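Local coordinates for protein ULam111 (Flavobacterium sp., PDB 5WUT) that probably hydrolyses the beta-1,3-glycosidic bonds of laminarin, as a laminarinase of glycoside hydrolase family 16, at residues Y124-S135 with N147-E157. Numbering follows the deposited sequence.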
ATOM      1  N   TYR A 124      12.195   9.637  -0.563  1.00  9.75           N
ATOM      2  CA  TYR A 124      11.281  10.603   0.032  1.00 10.82           C
ATOM      3  C   TYR A 124      11.926  11.960  -0.047  1.00 11.08           C
ATOM      4  O   TYR A 124      13.119  12.081   0.208  1.00 10.46           O
ATOM      5  CB  TYR A 124      10.982  10.228   1.480  1.00  9.82           C
ATOM      6  CG  TYR A 124      10.191  11.219   2.298  1.00 11.20           C
ATOM      7  CD1 TYR A 124      10.834  12.055   3.202  1.00 10.71           C
ATOM      8  CD2 TYR A 124       8.797  11.276   2.224  1.00 11.53           C
ATOM      9  CE1 TYR A 124      10.109  12.952   3.986  1.00 10.68           C
ATOM     10  CE2 TYR A 124       8.074  12.153   3.002  1.00 10.19           C
ATOM     11  CZ  TYR A 124       8.739  12.991   3.881  1.00 12.29           C
ATOM     12  OH  TYR A 124       8.024  13.868   4.656  1.00 12.60           O
ATOM     13  N   VAL A 125      11.166  12.971  -0.446  1.00  9.86           N
ATOM     14  CA  VAL A 125      11.686  14.331  -0.356  1.00  8.66           C
ATOM     15  C   VAL A 125      10.774  15.091   0.574  1.00 11.75           C
ATOM     16  O   VAL A 125       9.559  15.137   0.371  1.00 11.72           O
ATOM     17  CB  VAL A 125      11.817  15.017  -1.734  1.00 10.71           C
ATOM     18  CG1 VAL A 125      12.928  14.361  -2.528  1.00 12.28           C
ATOM     19  CG2 VAL A 125      10.506  14.975  -2.518  1.00 13.95           C
ATOM     20  N   GLY A 126      11.355  15.664   1.620  1.00 10.41           N
ATOM     21  CA  GLY A 126      10.573  16.313   2.652  1.00 11.56           C
ATOM     22  C   GLY A 126       9.736  17.487   2.160  1.00 10.98           C
ATOM     23  O   GLY A 126       8.783  17.901   2.833  1.00 13.97           O
ATOM     24  N   LYS A 127      10.104  18.041   1.005  1.00 10.77           N
ATOM     25  CA  LYS A 127       9.322  19.118   0.402  1.00 12.92           C
ATOM     26  C   LYS A 127       7.971  18.639  -0.126  1.00 15.43           C
ATOM     27  O   LYS A 127       7.095  19.452  -0.427  1.00 16.11           O
ATOM     28  CB  LYS A 127      10.099  19.792  -0.728  1.00 14.01           C
ATOM     29  CG  LYS A 127      10.379  18.887  -1.913  1.00 12.55           C
ATOM     30  CD  LYS A 127      10.972  19.651  -3.072  1.00 14.81           C
ATOM     31  CE  LYS A 127      11.220  18.749  -4.259  1.00 18.18           C
ATOM     32  NZ  LYS A 127      11.820  19.475  -5.429  1.00 18.80           N
ATOM     33  N   GLU A 128       7.816  17.320  -0.241  1.00 11.93           N
ATOM     34  CA  GLU A 128       6.547  16.715  -0.652  1.00 13.46           C
ATOM     35  C   GLU A 128       6.103  15.680   0.368  1.00 12.34           C
ATOM     36  O   GLU A 128       6.302  14.474   0.171  1.00 13.09           O
ATOM     37  CB  GLU A 128       6.663  16.051  -2.023  1.00 15.41           C
ATOM     38  CG  GLU A 128       6.926  16.985  -3.190  1.00 21.38           C
ATOM     39  CD  GLU A 128       6.872  16.245  -4.518  1.00 33.18           C
ATOM     40  OE1 GLU A 128       5.975  15.378  -4.670  1.00 28.17           O
ATOM     41  OE2 GLU A 128       7.726  16.520  -5.394  1.00 33.91           O
ATOM     42  N   PRO A 129       5.487  16.133   1.467  1.00 11.57           N
ATOM     43  CA  PRO A 129       5.077  15.191   2.509  1.00 12.98           C
ATOM     44  C   PRO A 129       4.071  14.172   1.999  1.00 11.46           C
ATOM     45  O   PRO A 129       3.373  14.437   1.004  1.00 11.71           O
ATOM     46  CB  PRO A 129       4.437  16.083   3.573  1.00 14.85           C
ATOM     47  CG  PRO A 129       5.005  17.453   3.318  1.00 16.86           C
ATOM     48  CD  PRO A 129       5.235  17.536   1.843  1.00 13.63           C
ATOM     49  N   HIS A 130       4.011  13.031   2.682  1.00 11.94           N
ATOM     50  CA  HIS A 130       2.980  12.023   2.428  1.00 12.43           C
ATOM     51  C   HIS A 130       3.115  11.353   1.068  1.00 12.88           C
ATOM     52  O   HIS A 130       2.137  10.811   0.554  1.00 13.08           O
ATOM     53  CB  HIS A 130       1.584  12.645   2.549  1.00 14.31           C
ATOM     54  CG  HIS A 130       1.386  13.447   3.794  1.00 15.09           C
ATOM     55  ND1 HIS A 130       1.975  13.115   4.995  1.00 14.95           N
ATOM     56  CD2 HIS A 130       0.657  14.563   4.023  1.00 23.02           C
ATOM     57  CE1 HIS A 130       1.616  13.995   5.913  1.00 21.29           C
ATOM     58  NE2 HIS A 130       0.815  14.882   5.350  1.00 24.85           N
ATOM     59  N   MET A 131       4.312  11.409   0.484  1.00  9.75           N
ATOM     60  CA  MET A 131       4.586  10.772  -0.805  1.00 12.54           C
ATOM     61  C   MET A 131       5.900  10.012  -0.737  1.00 10.15           C
ATOM     62  O   MET A 131       6.857  10.477  -0.107  1.00 11.32           O
ATOM     63  CB  MET A 131       4.685  11.804  -1.945  1.00 14.15           C
ATOM     64  CG  MET A 131       3.483  12.699  -2.151  1.00 18.35           C
ATOM     65  SD  MET A 131       2.094  11.807  -2.863  1.00 20.14           S
ATOM     66  CE  MET A 131       0.734  12.788  -2.223  1.00 24.04           C
ATOM     67  N   VAL A 132       5.949   8.849  -1.379  1.00 11.55           N
ATOM     68  CA  VAL A 132       7.229   8.186  -1.637  1.00 11.58           C
ATOM     69  C   VAL A 132       7.352   7.853  -3.111  1.00 12.35           C
ATOM     70  O   VAL A 132       6.355   7.799  -3.832  1.00 12.67           O
ATOM     71  CB  VAL A 132       7.405   6.907  -0.819  1.00 10.82           C
ATOM     72  CG1 VAL A 132       7.319   7.224   0.663  1.00 14.14           C
ATOM     73  CG2 VAL A 132       6.368   5.870  -1.226  1.00 12.33           C
ATOM     74  N   PHE A 133       8.581   7.612  -3.552  1.00  9.97           N
ATOM     75  CA  PHE A 133       8.860   7.350  -4.959  1.00 11.24           C
ATOM     76  C   PHE A 133       9.594   6.029  -5.074  1.00 11.79           C
ATOM     77  O   PHE A 133      10.416   5.720  -4.220  1.00 11.92           O
ATOM     78  CB  PHE A 133       9.693   8.485  -5.563  1.00 15.03           C
ATOM     79  CG  PHE A 133       9.060   9.844  -5.425  1.00 17.68           C
ATOM     80  CD1 PHE A 133       9.183  10.574  -4.248  1.00 17.94           C
ATOM     81  CD2 PHE A 133       8.344  10.393  -6.472  1.00 19.57           C
ATOM     82  CE1 PHE A 133       8.592  11.824  -4.119  1.00 19.07           C
ATOM     83  CE2 PHE A 133       7.752  11.642  -6.346  1.00 20.27           C
ATOM     84  CZ  PHE A 133       7.882  12.353  -5.168  1.00 22.45           C
ATOM     85  N   THR A 134       9.264   5.242  -6.096  1.00  9.19           N
ATOM     86  CA  THR A 134       9.970   3.999  -6.408  1.00  8.13           C
ATOM     87  C   THR A 134      10.315   4.059  -7.881  1.00 10.74           C
ATOM     88  O   THR A 134       9.435   4.330  -8.698  1.00  9.70           O
ATOM     89  CB  THR A 134       9.122   2.757  -6.108  1.00  9.17           C
ATOM     90  OG1 THR A 134       7.862   2.871  -6.783  1.00 10.22           O
ATOM     91  CG2 THR A 134       8.875   2.639  -4.619  1.00 10.59           C
ATOM     92  N   SER A 135      11.590   3.844  -8.216  1.00  9.86           N
ATOM     93  CA  SER A 135      12.093   4.155  -9.555  1.00  9.88           C
ATOM     94  C   SER A 135      13.219   3.252 -10.007  1.00 10.55           C
ATOM     95  O   SER A 135      13.892   2.605  -9.193  1.00 10.29           O
ATOM     96  CB  SER A 135      12.608   5.595  -9.633  1.00 11.54           C
ATOM     97  OG  SER A 135      11.785   6.507  -8.930  1.00 14.07           O
ATOM     98  N   ASN A 147      10.396   5.492 -15.632  1.00 12.15           N
ATOM     99  CA  ASN A 147      10.117   4.265 -14.883  1.00 11.15           C
ATOM    100  C   ASN A 147      10.128   4.577 -13.392  1.00 12.43           C
ATOM    101  O   ASN A 147      11.097   4.334 -12.647  1.00 11.03           O
ATOM    102  CB  ASN A 147      11.101   3.154 -15.261  1.00  8.78           C
ATOM    103  CG  ASN A 147      10.971   2.757 -16.718  1.00 11.57           C
ATOM    104  OD1 ASN A 147       9.861   2.509 -17.205  1.00 14.66           O
ATOM    105  ND2 ASN A 147      12.082   2.740 -17.430  1.00 10.94           N
ATOM    106  N   THR A 148       9.020   5.170 -12.972  1.00 10.44           N
ATOM    107  CA  THR A 148       8.879   5.681 -11.630  1.00 10.48           C
ATOM    108  C   THR A 148       7.407   5.698 -11.252  1.00 11.38           C
ATOM    109  O   THR A 148       6.518   5.694 -12.109  1.00 14.13           O
ATOM    110  CB  THR A 148       9.489   7.101 -11.492  1.00 12.66           C
ATOM    111  OG1 THR A 148       9.506   7.494 -10.120  1.00 12.90           O
ATOM    112  CG2 THR A 148       8.732   8.153 -12.321  1.00 13.51           C
ATOM    113  N   LYS A 149       7.157   5.658  -9.956  1.00 11.83           N
ATOM    114  CA  LYS A 149       5.804   5.741  -9.441  1.00 12.59           C
ATOM    115  C   LYS A 149       5.810   6.568  -8.172  1.00 11.92           C
ATOM    116  O   LYS A 149       6.636   6.346  -7.300  1.00 12.34           O
ATOM    117  CB  LYS A 149       5.242   4.350  -9.159  1.00 11.91           C
ATOM    118  CG  LYS A 149       3.825   4.346  -8.586  1.00 20.52           C
ATOM    119  CD  LYS A 149       2.786   4.588  -9.663  1.00 25.88           C
ATOM    120  CE  LYS A 149       1.402   4.134  -9.203  1.00 27.48           C
ATOM    121  NZ  LYS A 149       0.797   5.108  -8.243  1.00 30.69           N
ATOM    122  N   ARG A 150       4.889   7.521  -8.076  1.00 11.59           N
ATOM    123  CA  ARG A 150       4.672   8.292  -6.865  1.00 12.30           C
ATOM    124  C   ARG A 150       3.491   7.683  -6.112  1.00 15.02           C
ATOM    125  O   ARG A 150       2.391   7.543  -6.661  1.00 13.93           O
ATOM    126  CB  ARG A 150       4.389   9.758  -7.210  1.00 16.19           C
ATOM    127  CG  ARG A 150       4.084  10.674  -6.036  1.00 24.85           C
ATOM    128  CD  ARG A 150       3.412  11.944  -6.553  1.00 30.70           C
ATOM    129  NE  ARG A 150       4.161  12.518  -7.670  1.00 34.44           N
ATOM    130  CZ  ARG A 150       5.097  13.454  -7.558  1.00 35.26           C
ATOM    131  NH1 ARG A 150       5.416  13.940  -6.368  1.00 36.34           N
ATOM    132  NH2 ARG A 150       5.716  13.903  -8.643  1.00 38.67           N
ATOM    133  N   THR A 151       3.721   7.315  -4.859  1.00 12.33           N
ATOM    134  CA  THR A 151       2.692   6.679  -4.048  1.00 11.44           C
ATOM    135  C   THR A 151       2.340   7.548  -2.858  1.00 12.18           C
ATOM    136  O   THR A 151       3.201   7.929  -2.073  1.00 11.08           O
ATOM    137  CB  THR A 151       3.138   5.284  -3.560  1.00 10.83           C
ATOM    138  OG1 THR A 151       3.444   4.464  -4.692  1.00 13.42           O
ATOM    139  CG2 THR A 151       2.037   4.610  -2.748  1.00 13.06           C
ATOM    140  N   ARG A 152       1.063   7.868  -2.739  1.00 10.49           N
ATOM    141  CA  ARG A 152       0.583   8.644  -1.611  1.00 11.32           C
ATOM    142  C   ARG A 152       0.363   7.793  -0.372  1.00 10.98           C
ATOM    143  O   ARG A 152      -0.338   6.784  -0.412  1.00 10.21           O
ATOM    144  CB  ARG A 152      -0.714   9.362  -1.964  1.00 11.91           C
ATOM    145  CG  ARG A 152      -1.318  10.048  -0.769  1.00 13.94           C
ATOM    146  CD  ARG A 152      -2.579  10.820  -1.123  1.00 20.48           C
ATOM    147  NE  ARG A 152      -3.330  11.157   0.081  1.00 18.38           N
ATOM    148  CZ  ARG A 152      -4.564  11.653   0.070  1.00 18.49           C
ATOM    149  NH1 ARG A 152      -5.175  11.875  -1.085  1.00 19.22           N
ATOM    150  NH2 ARG A 152      -5.183  11.923   1.213  1.00 22.99           N
ATOM    151  N   ILE A 153       0.950   8.225   0.740  1.00 10.52           N
ATOM    152  CA  ILE A 153       0.836   7.532   2.015  1.00 12.58           C
ATOM    153  C   ILE A 153       0.838   8.592   3.107  1.00 11.17           C
ATOM    154  O   ILE A 153       1.899   9.104   3.474  1.00 12.58           O
ATOM    155  CB  ILE A 153       2.006   6.520   2.249  1.00 11.39           C
ATOM    156  CG1 ILE A 153       2.192   5.602   1.034  1.00 15.03           C
ATOM    157  CG2 ILE A 153       1.796   5.745   3.536  1.00 13.66           C
ATOM    158  CD1 ILE A 153       3.318   4.569   1.150  1.00 13.78           C
ATOM    159  N   ASP A 154      -0.334   8.961   3.624  1.00 11.62           N
ATOM    160  CA  ASP A 154      -0.386  10.108   4.536  1.00 14.11           C
ATOM    161  C   ASP A 154       0.276   9.857   5.885  1.00 12.81           C
ATOM    162  O   ASP A 154       0.556  10.802   6.627  1.00 15.57           O
ATOM    163  CB  ASP A 154      -1.837  10.540   4.767  1.00 16.46           C
ATOM    164  CG  ASP A 154      -2.426  11.241   3.573  1.00 20.86           C
ATOM    165  OD1 ASP A 154      -1.710  11.427   2.563  1.00 19.12           O
ATOM    166  OD2 ASP A 154      -3.614  11.611   3.643  1.00 23.05           O
ATOM    167  N   THR A 155       0.504   8.590   6.208  1.00 13.77           N
ATOM    168  CA  THR A 155       1.120   8.208   7.467  1.00 11.59           C
ATOM    169  C   THR A 155       2.621   7.947   7.364  1.00 11.18           C
ATOM    170  O   THR A 155       3.224   7.504   8.334  1.00 12.78           O
ATOM    171  CB  THR A 155       0.492   6.910   8.022  1.00 13.25           C
ATOM    172  OG1 THR A 155       0.558   5.900   7.011  1.00 13.79           O
ATOM    173  CG2 THR A 155      -0.950   7.134   8.406  1.00 15.84           C
ATOM    174  N   ILE A 156       3.237   8.215   6.215  1.00 10.50           N
ATOM    175  CA  ILE A 156       4.609   7.724   6.020  1.00 10.00           C
ATOM    176  C   ILE A 156       5.625   8.360   6.980  1.00 11.74           C
ATOM    177  O   ILE A 156       6.622   7.733   7.332  1.00 11.38           O
ATOM    178  CB  ILE A 156       5.082   7.925   4.545  1.00  9.02           C
ATOM    179  CG1 ILE A 156       6.240   6.968   4.202  1.00  8.23           C
ATOM    180  CG2 ILE A 156       5.429   9.391   4.250  1.00  9.94           C
ATOM    181  CD1 ILE A 156       5.821   5.498   4.085  1.00 10.90           C
ATOM    182  N   GLU A 157       5.356   9.580   7.430  1.00 11.88           N
ATOM    183  CA  GLU A 157       6.243  10.257   8.368  1.00 12.04           C
ATOM    184  C   GLU A 157       6.113   9.716   9.796  1.00 11.30           C
ATOM    185  O   GLU A 157       6.925  10.055  10.665  1.00 14.75           O
ATOM    186  CB  GLU A 157       5.972  11.765   8.363  1.00 14.35           C
ATOM    187  CG  GLU A 157       6.382  12.502   7.098  1.00 12.51           C
ATOM    188  CD  GLU A 157       5.320  12.495   6.017  1.00 10.84           C
ATOM    189  OE1 GLU A 157       4.201  11.972   6.270  1.00 13.59           O
ATOM    190  OE2 GLU A 157       5.597  13.018   4.909  1.00 11.49           O
TER
HETATM  191  O   HOH W   1       5.982   4.561  -5.308  1.00 14.04           O
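Strands 131-135 and 148-152 run antiparallel, their directions 156° apart, with V132-T151 and T134-K149 as hydrogen-bonded pairs. Past M131-R152, I153 N still bonds H130 O, and E157 then reaches back to Y124 and H130. E157 OE2 accepts two bonds: Y124 OH at 2.6 Å on its anti lone pair, and H130 N at 2.7 Å on its syn lone pair. E157 OE1 takes H130 ND1 at 2.8 Å, a bent bond (135°) with ring and carboxylate planes 81° apart. Three donors thus fix the carboxylate's rotation, probably favouring its charged form. From the strand, V132 CG1 meets I156 CG1 of the turn 153-156 at 3.7 Å. On the face bearing M131 and F133, R150 lays CG and CD beside M131 SD, while M131 CE lies 3.7 Å from R152 CG. The F133 ring brings its CE2 edge over one face of the R150 guanidinium, but NH1 is modelled too close to E128 OE1, leaving this end doubtful. R152 in turn grips D154 side-on through NE and NH2. On the face bearing V132 and T134, one water joins T134 OG1, K149 O and T151 OG1. The whole is a long-looped beta hairpin, closed beyond its strands by a His-carboxylate bond; strand 131-137 also pairs with 118-123, building the hairpin into the beta-jelly roll of family 16 enzymes.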